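Local coordinates for protein HI1317 (Haemophilus influenzae, PDB 1JOV) that probably catalyses the interconversion of the alpha and beta anomers of D-glucose 6-phosphate, as expected of a glucose-6-phosphate 1-epimerase, at residues 153-158 with 202-207; 160-165 with 182-187; 188-193 with 229-234; 224-229 with 244-249. One frame throughout, in Å; residues are numbered along the deposited sequence.

Contact 1. Residues 153-158 with 202-207; sequences FNIGDI and NQILDK
With CG anti to its backbone N (chi1 -174°), Asp206 holds its carboxylate against Ile155 and Gly156, while the extended outer bond of Ile204 (chi2 176°) carries CD1 to the ring of Phe153. The carboxylate makes the polar half of the contact. Gly156 N donates to Asp206 OD2 over 2.8 Å, in a fairly straight bond (159° at the hydrogen) that uses the syn lone pair. The same oxygen presses on Ile155, lying 3.1 Å from Ile155 CA and 3.3 Å from Ile155 CB. A water gives OD2 of Asp206 a second proton at 2.7 Å and donates another to Asn154 O. Since Asp206 OD1 accepts from the backbone N of Ser208 and of Phe209, both oxygens of this buried group are satisfied, which would favour the charged form. The closest apolar contact is made by one methyl: Ile204 CD1 approaches the Phe153 ring obliquely, 3.4 Å from CD2 of Phe153. The contact joins two sheets of the fold. Phe153 lies near the end of strand 145-154, bonded through its backbone to Leu245 of strand 244-251, whereas strand 201-206 runs between strands 211-218 and 161-164, with Val161 packing on both Ile155 and Ile204.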
# COMPACT_ATOMS: atom_id res chain seq x y z
N PHE A 153 -7.11 -1.36 -0.02
CA PHE A 153 -7.73 -2.42 -0.85
C PHE A 153 -9.08 -1.95 -1.39
O PHE A 153 -9.79 -1.17 -0.75
CB PHE A 153 -7.94 -3.70 -0.07
CG PHE A 153 -6.68 -4.30 0.36
CD1 PHE A 153 -5.94 -5.05 -0.52
CD2 PHE A 153 -6.23 -4.08 1.64
CE1 PHE A 153 -4.69 -5.61 -0.10
CE2 PHE A 153 -5.07 -4.57 2.05
CZ PHE A 153 -4.27 -5.40 1.21
N ASN A 154 -9.32 -2.28 -2.66
CA ASN A 154 -10.51 -1.88 -3.38
C ASN A 154 -11.62 -2.95 -3.08
O ASN A 154 -11.43 -4.15 -3.35
CB ASN A 154 -10.17 -1.88 -4.89
CG ASN A 154 -11.30 -1.30 -5.80
OD1 ASN A 154 -11.99 -0.34 -5.45
ND2 ASN A 154 -11.41 -1.86 -7.00
N ILE A 155 -12.79 -2.48 -2.64
CA ILE A 155 -13.86 -3.44 -2.31
C ILE A 155 -15.21 -2.94 -2.83
O ILE A 155 -15.36 -1.72 -3.06
CB ILE A 155 -13.93 -3.60 -0.79
CG1 ILE A 155 -14.02 -2.23 -0.14
CG2 ILE A 155 -12.75 -4.40 -0.22
CD1 ILE A 155 -14.60 -2.18 1.15
N GLY A 156 -16.19 -3.84 -2.98
CA GLY A 156 -17.51 -3.43 -3.49
C GLY A 156 -18.35 -2.56 -2.58
O GLY A 156 -18.92 -1.54 -3.02
N ASP A 157 -18.32 -2.87 -1.27
CA ASP A 157 -19.09 -2.10 -0.29
C ASP A 157 -18.54 -2.40 1.07
O ASP A 157 -18.46 -3.58 1.45
CB ASP A 157 -20.57 -2.51 -0.30
CG ASP A 157 -21.51 -1.40 0.25
OD1 ASP A 157 -21.07 -0.50 1.01
OD2 ASP A 157 -22.73 -1.33 -0.05
N ILE A 158 -18.13 -1.34 1.79
CA ILE A 158 -17.61 -1.53 3.14
C ILE A 158 -18.61 -2.32 4.01
O ILE A 158 -18.16 -3.01 4.89
CB ILE A 158 -17.22 -0.21 3.82
CG1 ILE A 158 -16.44 -0.50 5.11
CG2 ILE A 158 -18.45 0.65 4.09
CD1 ILE A 158 -15.24 -1.43 4.91
N ASN A 202 -3.75 -12.91 6.92
CA ASN A 202 -5.09 -12.42 7.19
C ASN A 202 -5.71 -12.23 5.83
O ASN A 202 -4.99 -12.18 4.83
CB ASN A 202 -5.11 -11.15 8.03
CG ASN A 202 -3.95 -10.26 7.69
OD1 ASN A 202 -3.78 -9.83 6.56
ND2 ASN A 202 -3.13 -9.96 8.71
N GLN A 203 -7.02 -12.13 5.78
CA GLN A 203 -7.62 -12.04 4.45
C GLN A 203 -8.86 -11.17 4.48
O GLN A 203 -9.40 -10.90 5.55
CB GLN A 203 -7.77 -13.41 3.76
CG GLN A 203 -8.46 -14.49 4.49
CD GLN A 203 -7.60 -15.18 5.52
OE1 GLN A 203 -6.40 -15.46 5.31
NE2 GLN A 203 -8.20 -15.47 6.66
N ILE A 204 -9.25 -10.63 3.34
CA ILE A 204 -10.36 -9.74 3.34
C ILE A 204 -11.41 -10.32 2.45
O ILE A 204 -11.23 -10.46 1.25
CB ILE A 204 -9.89 -8.42 2.74
CG1 ILE A 204 -8.94 -7.68 3.68
CG2 ILE A 204 -11.09 -7.60 2.41
CD1 ILE A 204 -8.34 -6.29 3.02
N LEU A 205 -12.50 -10.71 3.07
CA LEU A 205 -13.61 -11.29 2.37
C LEU A 205 -14.53 -10.20 1.88
O LEU A 205 -15.01 -9.39 2.67
CB LEU A 205 -14.35 -12.26 3.29
CG LEU A 205 -15.53 -13.03 2.70
CD1 LEU A 205 -15.16 -13.59 1.34
CD2 LEU A 205 -15.94 -14.15 3.64
N ASP A 206 -14.76 -10.20 0.58
CA ASP A 206 -15.63 -9.23 -0.06
C ASP A 206 -16.78 -9.98 -0.79
O ASP A 206 -16.54 -10.77 -1.75
CB ASP A 206 -14.82 -8.31 -1.01
CG ASP A 206 -15.63 -7.20 -1.60
OD1 ASP A 206 -16.87 -7.17 -1.42
OD2 ASP A 206 -15.11 -6.27 -2.27
N LYS A 207 -18.00 -9.76 -0.29
CA LYS A 207 -19.22 -10.43 -0.74
C LYS A 207 -19.96 -9.43 -1.65
O LYS A 207 -21.04 -9.71 -2.17
CB LYS A 207 -20.09 -10.75 0.47
CG LYS A 207 -19.67 -11.99 1.24
CD LYS A 207 -20.41 -12.08 2.56
CE LYS A 207 -19.98 -10.95 3.49
NZ LYS A 207 -20.89 -10.69 4.65
O HOH W 1 -12.48 -6.73 -2.88

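Contact 2. Residues 160-165 with 182-187; sequences QVEVQG and PSPRHI
The flat groups that meet are the peptide units of Val163 and Arg185, joined through their polar edges in one antiparallel, hydrogen-bonded pair. Val163 N donates to Arg185 O at 2.7 Å, with the donor nearly in line with the C=O bond (161°). In return, Arg185 N gives its proton to Val163 O at 2.9 Å, tilted 19° from that carbonyl's plane. The imidazole of His186 turns away, and just its CB comes near Val161 O. Beside the bridge, the Pro184 ring, which follows a cis peptide, lies alongside Glu162 and points the same way; Pro184 CB is 3.4 Å from Val163 O. The closeness of the Glu162 carboxylate to this ring is doubtful, because the glutamate has two conformers. Past the bridge, waters join the two backbones. One donates to Val163 O at 2.8 Å and also bonds Ser183 OG; another accepts from Gly165 N at 2.8 Å and reaches the same hydroxyl. Beyond the other end, Ile187 N donates to a water at 2.7 Å that also lies 3.0 Å from Val161 O, one of several acceptors within its reach. On this edge, then, waters and not a longer ladder flank the single bridge, while Glu162 and Gln164 bond to strand 201-206.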
# COMPACT_ATOMS: atom_id res chain seq x y z
N GLN A 160 -20.21 -5.05 3.23
CA GLN A 160 -20.24 -6.40 2.83
C GLN A 160 -18.85 -7.01 2.94
O GLN A 160 -18.61 -7.99 2.28
CB GLN A 160 -20.80 -6.53 1.40
CG GLN A 160 -22.30 -6.19 1.24
CD GLN A 160 -22.83 -6.33 -0.19
OE1 GLN A 160 -23.33 -7.38 -0.57
NE2 GLN A 160 -22.73 -5.26 -0.98
N VAL A 161 -17.95 -6.49 3.83
CA VAL A 161 -16.62 -7.08 3.94
C VAL A 161 -16.37 -7.77 5.31
O VAL A 161 -16.83 -7.27 6.34
CB VAL A 161 -15.54 -6.00 3.71
CG1 VAL A 161 -14.19 -6.51 4.16
CG2 VAL A 161 -15.51 -5.58 2.25
N GLU A 162 -15.64 -8.91 5.33
CA GLU A 162 -15.19 -9.40 6.63
C GLU A 162 -13.70 -9.54 6.53
O GLU A 162 -13.17 -9.97 5.51
CB GLU A 162 -15.78 -10.75 7.08
CG GLU A 162 -17.29 -10.88 6.95
CD GLU A 162 -17.74 -12.34 7.13
OE1 GLU A 162 -17.11 -13.10 7.91
OE2 GLU A 162 -18.72 -12.76 6.48
N VAL A 163 -13.08 -9.27 7.67
CA VAL A 163 -11.66 -9.33 7.83
C VAL A 163 -11.38 -10.57 8.68
O VAL A 163 -11.78 -10.64 9.84
CB VAL A 163 -11.15 -8.09 8.53
CG1 VAL A 163 -9.66 -8.14 8.41
CG2 VAL A 163 -11.62 -6.78 7.79
N GLN A 164 -10.76 -11.55 8.06
CA GLN A 164 -10.43 -12.81 8.70
C GLN A 164 -8.99 -12.92 9.15
O GLN A 164 -8.07 -12.44 8.47
CB GLN A 164 -10.67 -13.95 7.72
CG GLN A 164 -11.97 -13.87 6.91
CD GLN A 164 -12.12 -15.02 5.91
OE1 GLN A 164 -13.23 -15.54 5.71
NE2 GLN A 164 -11.01 -15.42 5.28
N GLY A 165 -8.77 -13.56 10.30
CA GLY A 165 -7.41 -13.83 10.73
C GLY A 165 -6.71 -12.87 11.67
O GLY A 165 -5.60 -13.15 12.09
N PRO A 182 -13.99 -9.04 17.67
CA PRO A 182 -14.48 -10.19 16.90
C PRO A 182 -13.56 -10.65 15.77
O PRO A 182 -12.88 -9.84 15.11
CB PRO A 182 -15.77 -9.64 16.30
CG PRO A 182 -16.16 -8.59 17.22
CD PRO A 182 -14.89 -7.89 17.50
N SER A 183 -13.55 -11.94 15.51
CA SER A 183 -12.81 -12.40 14.36
C SER A 183 -13.58 -13.55 13.75
O SER A 183 -13.69 -14.60 14.37
CB SER A 183 -11.37 -12.79 14.72
OG SER A 183 -10.75 -13.44 13.63
N PRO A 184 -14.09 -13.38 12.54
CA PRO A 184 -13.85 -12.21 11.68
C PRO A 184 -14.36 -10.90 12.21
O PRO A 184 -15.11 -10.82 13.24
CB PRO A 184 -14.55 -12.61 10.37
CG PRO A 184 -14.62 -14.11 10.42
CD PRO A 184 -14.96 -14.36 11.86
N ARG A 185 -13.91 -9.82 11.55
CA ARG A 185 -14.32 -8.49 11.95
C ARG A 185 -15.00 -7.91 10.76
O ARG A 185 -14.59 -8.20 9.64
CB ARG A 185 -13.11 -7.58 12.28
CG ARG A 185 -13.52 -6.21 12.75
CD ARG A 185 -12.99 -5.86 14.15
NE ARG A 185 -13.35 -4.53 14.59
CZ ARG A 185 -12.48 -3.64 15.02
NH1 ARG A 185 -11.16 -3.91 15.00
NH2 ARG A 185 -12.92 -2.47 15.45
N HIS A 186 -16.01 -7.09 11.01
CA HIS A 186 -16.72 -6.40 9.96
C HIS A 186 -16.56 -4.96 10.36
O HIS A 186 -16.17 -4.68 11.49
CB HIS A 186 -18.19 -6.85 9.90
CG HIS A 186 -19.06 -6.24 10.95
ND1 HIS A 186 -20.25 -5.61 10.64
CD2 HIS A 186 -18.94 -6.17 12.29
CE1 HIS A 186 -20.82 -5.18 11.75
NE2 HIS A 186 -20.04 -5.50 12.77
N ILE A 187 -16.81 -4.06 9.41
CA ILE A 187 -16.63 -2.63 9.61
C ILE A 187 -17.95 -1.91 9.46
O ILE A 187 -18.54 -1.86 8.38
CB ILE A 187 -15.63 -2.15 8.49
CG1 ILE A 187 -14.43 -3.10 8.37
CG2 ILE A 187 -15.22 -0.71 8.68
CD1 ILE A 187 -13.36 -2.84 9.40
O HOH W 2 -18.09 -4.63 7.10
O HOH W 3 -10.16 -10.92 12.08
O HOH W 4 -10.97 -14.74 11.52

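Contact 3. Residues 188-193 with 229-234; sequences SENVDC and WHKKTS
A CH-pi contact between the loop entering strand 191-196 and the loop leaving strand 222-227 places Glu189 and Ser188 over one face of the Trp229 indole. Glu189 CA is 3.5 Å from the centroid of the five-membered ring of Trp229 and only 18° off its normal. Ser188 continues along the same face toward the rim of the six-membered ring, its carbonyl carbon C lying 3.5 Å from Trp229 CH2. It is thus main chain, not side chain, that covers this face; the side chains of Ser188 and Glu189 both start away from the tryptophan. Trp229 has CG anti to its backbone N (chi1 -167°), and chi2 (-96°) sets the turn of the indole plane. At the base of the ring the fit is close, with Trp229 CB 3.2 Å from Asn190 N and 3.8 Å from Asn190 CB. At the amide end of Asn190, the aliphatic part of Lys231 crosses obliquely, and Lys231 CD stands 3.2 Å from Asn190 OD1. The Asn190 amide also makes a weak hydrogen bond from ND2 to Asn227 O. The contact lies at the surface, beside the ends of two neighbouring inner strands of the seven-stranded sheet: beyond Asn190, strand 191-196 pairs with strand 222-227 through Val191 with Asn227 and Cys193 with Leu225, while Tyr241, from the loop before strand 244-251, meets the rings of both Trp229 and His230.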
# COMPACT_ATOMS: atom_id res chain seq x y z
N SER A 188 -18.38 -1.27 10.54
CA SER A 188 -19.67 -0.62 10.58
C SER A 188 -19.51 0.70 11.22
O SER A 188 -20.47 1.23 11.78
CB SER A 188 -20.55 -1.45 11.47
OG SER A 188 -19.93 -1.64 12.73
N GLU A 189 -18.30 1.23 11.14
CA GLU A 189 -17.99 2.48 11.75
C GLU A 189 -16.51 2.78 11.55
O GLU A 189 -15.81 1.96 11.03
CB GLU A 189 -18.33 2.46 13.23
CG GLU A 189 -17.26 1.76 14.04
CD GLU A 189 -17.57 1.80 15.51
OE1 GLU A 189 -18.26 0.87 15.95
OE2 GLU A 189 -17.14 2.75 16.19
N ASN A 190 -16.10 3.97 11.91
CA ASN A 190 -14.68 4.40 11.88
C ASN A 190 -13.82 3.50 12.71
O ASN A 190 -14.00 3.41 13.94
CB ASN A 190 -14.53 5.82 12.34
CG ASN A 190 -13.14 6.33 12.32
OD1 ASN A 190 -12.89 7.44 12.82
ND2 ASN A 190 -12.21 5.58 11.68
N VAL A 191 -12.90 2.82 12.02
CA VAL A 191 -11.97 1.90 12.65
C VAL A 191 -10.53 2.35 12.37
O VAL A 191 -10.19 2.75 11.25
CB VAL A 191 -12.14 0.45 12.16
CG1 VAL A 191 -11.09 -0.53 12.76
CG2 VAL A 191 -13.55 -0.12 12.44
N ASP A 192 -9.74 2.43 13.43
CA ASP A 192 -8.34 2.87 13.35
C ASP A 192 -7.58 2.11 14.45
O ASP A 192 -7.23 2.68 15.49
CB ASP A 192 -8.17 4.40 13.44
CG ASP A 192 -6.77 4.87 12.98
OD1 ASP A 192 -5.92 3.99 12.73
OD2 ASP A 192 -6.42 6.05 12.78
N CYS A 193 -7.26 0.85 14.17
CA CYS A 193 -6.72 0.03 15.23
C CYS A 193 -5.48 -0.76 14.90
O CYS A 193 -5.32 -1.27 13.79
CB CYS A 193 -7.81 -0.88 15.78
SG CYS A 193 -8.17 -2.32 14.78
N TRP A 229 -14.56 5.98 7.55
CA TRP A 229 -16.01 5.96 7.67
C TRP A 229 -16.53 7.39 7.38
O TRP A 229 -16.39 7.88 6.26
CB TRP A 229 -16.42 5.35 9.03
CG TRP A 229 -17.87 5.00 9.15
CD1 TRP A 229 -18.84 5.79 9.71
CD2 TRP A 229 -18.53 3.81 8.70
NE1 TRP A 229 -20.07 5.18 9.64
CE2 TRP A 229 -19.90 3.94 9.06
CE3 TRP A 229 -18.11 2.62 8.05
CZ2 TRP A 229 -20.84 3.01 8.73
CZ3 TRP A 229 -19.06 1.65 7.77
CH2 TRP A 229 -20.42 1.87 8.10
N HIS A 230 -17.09 8.09 8.38
CA HIS A 230 -17.63 9.43 8.07
C HIS A 230 -16.72 10.65 8.23
O HIS A 230 -17.12 11.77 7.91
CB HIS A 230 -18.93 9.69 8.83
CG HIS A 230 -20.11 9.03 8.19
ND1 HIS A 230 -21.40 9.23 8.63
CD2 HIS A 230 -20.20 8.23 7.10
CE1 HIS A 230 -22.23 8.55 7.87
NE2 HIS A 230 -21.53 7.94 6.93
N LYS A 231 -15.47 10.45 8.74
CA LYS A 231 -14.55 11.59 8.93
C LYS A 231 -14.15 12.15 7.61
O LYS A 231 -13.84 11.41 6.67
CB LYS A 231 -13.26 11.20 9.64
CG LYS A 231 -13.41 10.77 11.08
CD LYS A 231 -12.09 10.30 11.66
CE LYS A 231 -11.47 11.36 12.55
NZ LYS A 231 -10.16 10.92 13.10
N LYS A 232 -14.15 13.46 7.53
CA LYS A 232 -13.71 14.05 6.29
C LYS A 232 -12.20 13.70 6.25
O LYS A 232 -11.54 13.72 7.28
CB LYS A 232 -13.97 15.54 6.30
CG LYS A 232 -13.09 16.42 5.46
CD LYS A 232 -13.44 17.88 5.83
CE LYS A 232 -13.47 18.83 4.62
NZ LYS A 232 -14.35 20.03 4.85
N THR A 233 -11.73 13.36 5.08
CA THR A 233 -10.35 12.88 4.97
C THR A 233 -9.80 13.54 3.72
O THR A 233 -10.39 13.44 2.65
CB THR A 233 -10.31 11.37 4.81
OG1 THR A 233 -11.15 10.76 5.79
CG2 THR A 233 -8.88 10.87 4.97
N SER A 234 -8.67 14.22 3.86
CA SER A 234 -8.08 14.98 2.73
C SER A 234 -7.81 14.02 1.58
O SER A 234 -7.40 12.87 1.79
CB SER A 234 -6.80 15.71 3.13
OG SER A 234 -5.77 14.78 3.44

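Contact 4. Residues 224-229 with 244-249; sequences VLWNPW and MLCLET
Strands 224-227 and 244-249 run antiparallel, their axes approaching to 4.8 Å with directions 160° apart, with Val224-Glu248 and Trp226-Cys246 as hydrogen-bonded pairs and Leu225-Leu247 as the non-hydrogen-bonded pair between them. Four backbone bonds hold this ladder, the shortest 2.9 Å, from Glu248 N to Val224 O and from Trp226 N to Cys246 O. On the face of Val224, Trp226, Cys246 and Glu248, the extended Glu248 chain lies across Val224, its OE2 3.5 Å from CG1 and its OE1 3.5 Å from CB of the valine. Next to it Cys246 SG stands at the edge of the Trp226 ring, 3.5 Å from CE3, in a sulfur-aromatic contact. Met244, bent at chi2 and again at chi3 (87°), brings CE to 4.0 Å from Trp226 CZ3 and meets Pro228 tip to tip. On the face of Leu225 and Leu247, Leu225 CD1 comes within 4.3 Å of Leu247 CG and also meets Leu245 CD1 at 4.1 Å. Asn227 closes the strand with an Asx turn, its OD1 accepting from Trp229 N. Glu248, a predicted active-site residue, thus has its carboxylate laid against the Val224 side chain, close to the predicted active-site His150, consistent with the general-base glutamate of aldose 1-epimerases.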
# COMPACT_ATOMS: atom_id res chain seq x y z
N VAL A 224 -2.28 -2.64 10.91
CA VAL A 224 -3.18 -1.55 11.19
C VAL A 224 -4.46 -1.70 10.32
O VAL A 224 -4.40 -1.84 9.08
CB VAL A 224 -2.47 -0.20 10.90
CG1 VAL A 224 -3.38 1.02 11.12
CG2 VAL A 224 -1.20 -0.01 11.76
N LEU A 225 -5.63 -1.71 10.95
CA LEU A 225 -6.85 -1.87 10.17
C LEU A 225 -7.50 -0.53 10.24
O LEU A 225 -7.69 -0.01 11.34
CB LEU A 225 -7.74 -2.93 10.81
CG LEU A 225 -9.05 -3.23 10.08
CD1 LEU A 225 -8.82 -3.86 8.72
CD2 LEU A 225 -9.85 -4.22 11.00
N TRP A 226 -7.84 0.07 9.07
CA TRP A 226 -8.33 1.46 9.05
C TRP A 226 -9.38 1.76 7.97
O TRP A 226 -9.20 1.42 6.82
CB TRP A 226 -7.22 2.45 8.79
CG TRP A 226 -7.65 3.87 8.67
CD1 TRP A 226 -8.31 4.64 9.63
CD2 TRP A 226 -7.58 4.71 7.50
NE1 TRP A 226 -8.56 5.90 9.14
CE2 TRP A 226 -8.09 5.97 7.84
CE3 TRP A 226 -7.02 4.53 6.20
CZ2 TRP A 226 -8.16 7.01 6.93
CZ3 TRP A 226 -7.09 5.57 5.29
CH2 TRP A 226 -7.61 6.81 5.65
N ASN A 227 -10.48 2.45 8.35
CA ASN A 227 -11.54 2.93 7.44
C ASN A 227 -12.07 4.20 8.11
O ASN A 227 -12.45 4.15 9.27
CB ASN A 227 -12.63 1.87 7.17
CG ASN A 227 -13.67 2.35 6.11
OD1 ASN A 227 -14.41 3.33 6.37
ND2 ASN A 227 -13.65 1.75 4.91
N PRO A 228 -11.96 5.33 7.45
CA PRO A 228 -12.27 6.61 8.07
C PRO A 228 -13.80 6.78 8.25
O PRO A 228 -14.25 7.69 8.97
CB PRO A 228 -11.75 7.63 7.04
CG PRO A 228 -11.83 6.92 5.72
CD PRO A 228 -11.58 5.49 6.04
N TRP A 229 -14.56 5.98 7.55
CA TRP A 229 -16.01 5.96 7.67
C TRP A 229 -16.53 7.39 7.38
O TRP A 229 -16.39 7.88 6.26
CB TRP A 229 -16.42 5.35 9.03
CG TRP A 229 -17.87 5.00 9.15
CD1 TRP A 229 -18.84 5.79 9.71
CD2 TRP A 229 -18.53 3.81 8.70
NE1 TRP A 229 -20.07 5.18 9.64
CE2 TRP A 229 -19.90 3.94 9.06
CE3 TRP A 229 -18.11 2.62 8.05
CZ2 TRP A 229 -20.84 3.01 8.73
CZ3 TRP A 229 -19.06 1.65 7.77
CH2 TRP A 229 -20.42 1.87 8.10
N MET A 244 -13.27 1.16 0.02
CA MET A 244 -11.86 0.92 0.41
C MET A 244 -11.79 0.38 1.84
O MET A 244 -12.73 0.46 2.64
CB MET A 244 -11.06 2.20 0.32
CG MET A 244 -11.60 3.32 1.13
SD MET A 244 -11.19 3.30 2.84
CE MET A 244 -9.71 4.13 2.66
N LEU A 245 -10.68 -0.28 2.11
CA LEU A 245 -10.32 -0.67 3.44
C LEU A 245 -8.79 -0.82 3.47
O LEU A 245 -8.21 -1.49 2.61
CB LEU A 245 -10.96 -1.98 3.82
CG LEU A 245 -10.65 -2.58 5.18
CD1 LEU A 245 -11.02 -1.51 6.22
CD2 LEU A 245 -11.45 -3.88 5.40
N CYS A 246 -8.19 -0.22 4.48
CA CYS A 246 -6.73 -0.42 4.68
C CYS A 246 -6.40 -1.52 5.69
O CYS A 246 -6.90 -1.51 6.82
CB CYS A 246 -6.12 0.88 5.13
SG CYS A 246 -6.04 2.13 3.82
N LEU A 247 -5.52 -2.44 5.28
CA LEU A 247 -4.97 -3.50 6.13
C LEU A 247 -3.44 -3.33 5.92
O LEU A 247 -2.89 -3.85 4.94
CB LEU A 247 -5.47 -4.90 5.80
CG LEU A 247 -5.39 -5.79 7.04
CD1 LEU A 247 -6.19 -7.07 6.85
CD2 LEU A 247 -3.94 -6.13 7.38
N GLU A 248 -2.83 -2.56 6.77
CA GLU A 248 -1.45 -2.15 6.67
C GLU A 248 -0.43 -3.11 7.28
O GLU A 248 -0.57 -3.55 8.43
CB GLU A 248 -1.26 -0.81 7.36
CG GLU A 248 -2.28 0.23 6.96
CD GLU A 248 -2.25 1.51 7.79
OE1 GLU A 248 -1.20 1.80 8.38
OE2 GLU A 248 -3.27 2.23 7.83
N THR A 249 0.62 -3.45 6.52
CA THR A 249 1.75 -4.29 6.96
C THR A 249 2.71 -3.36 7.72
O THR A 249 3.20 -2.41 7.09
CB THR A 249 2.46 -4.86 5.76
OG1 THR A 249 1.52 -5.52 4.89
CG2 THR A 249 3.52 -5.85 6.20

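Contact 4 holds Glu248 of the predicted active site, whose side chain is about 3 Å from that of His150. Contact 3, centred 9 Å away, shares Trp229 with it and extends the same sheet, Cys193 O lying 2.9 Å from Leu225 N. Contact 1 reaches contact 4 on the other flank, where Phe153 N is 2.9 Å from Leu245 O; the Phe153 side chain is about 7 Å from that of Glu248. Contact 2, nested along the chain inside contact 1, joins it through neighbouring strands 161-164 and 201-206, while Val163 packs on Leu245 and Leu247 of contact 4. Arg185 of contact 2 also packs on Cys193, whose disulfide partner is Cys170.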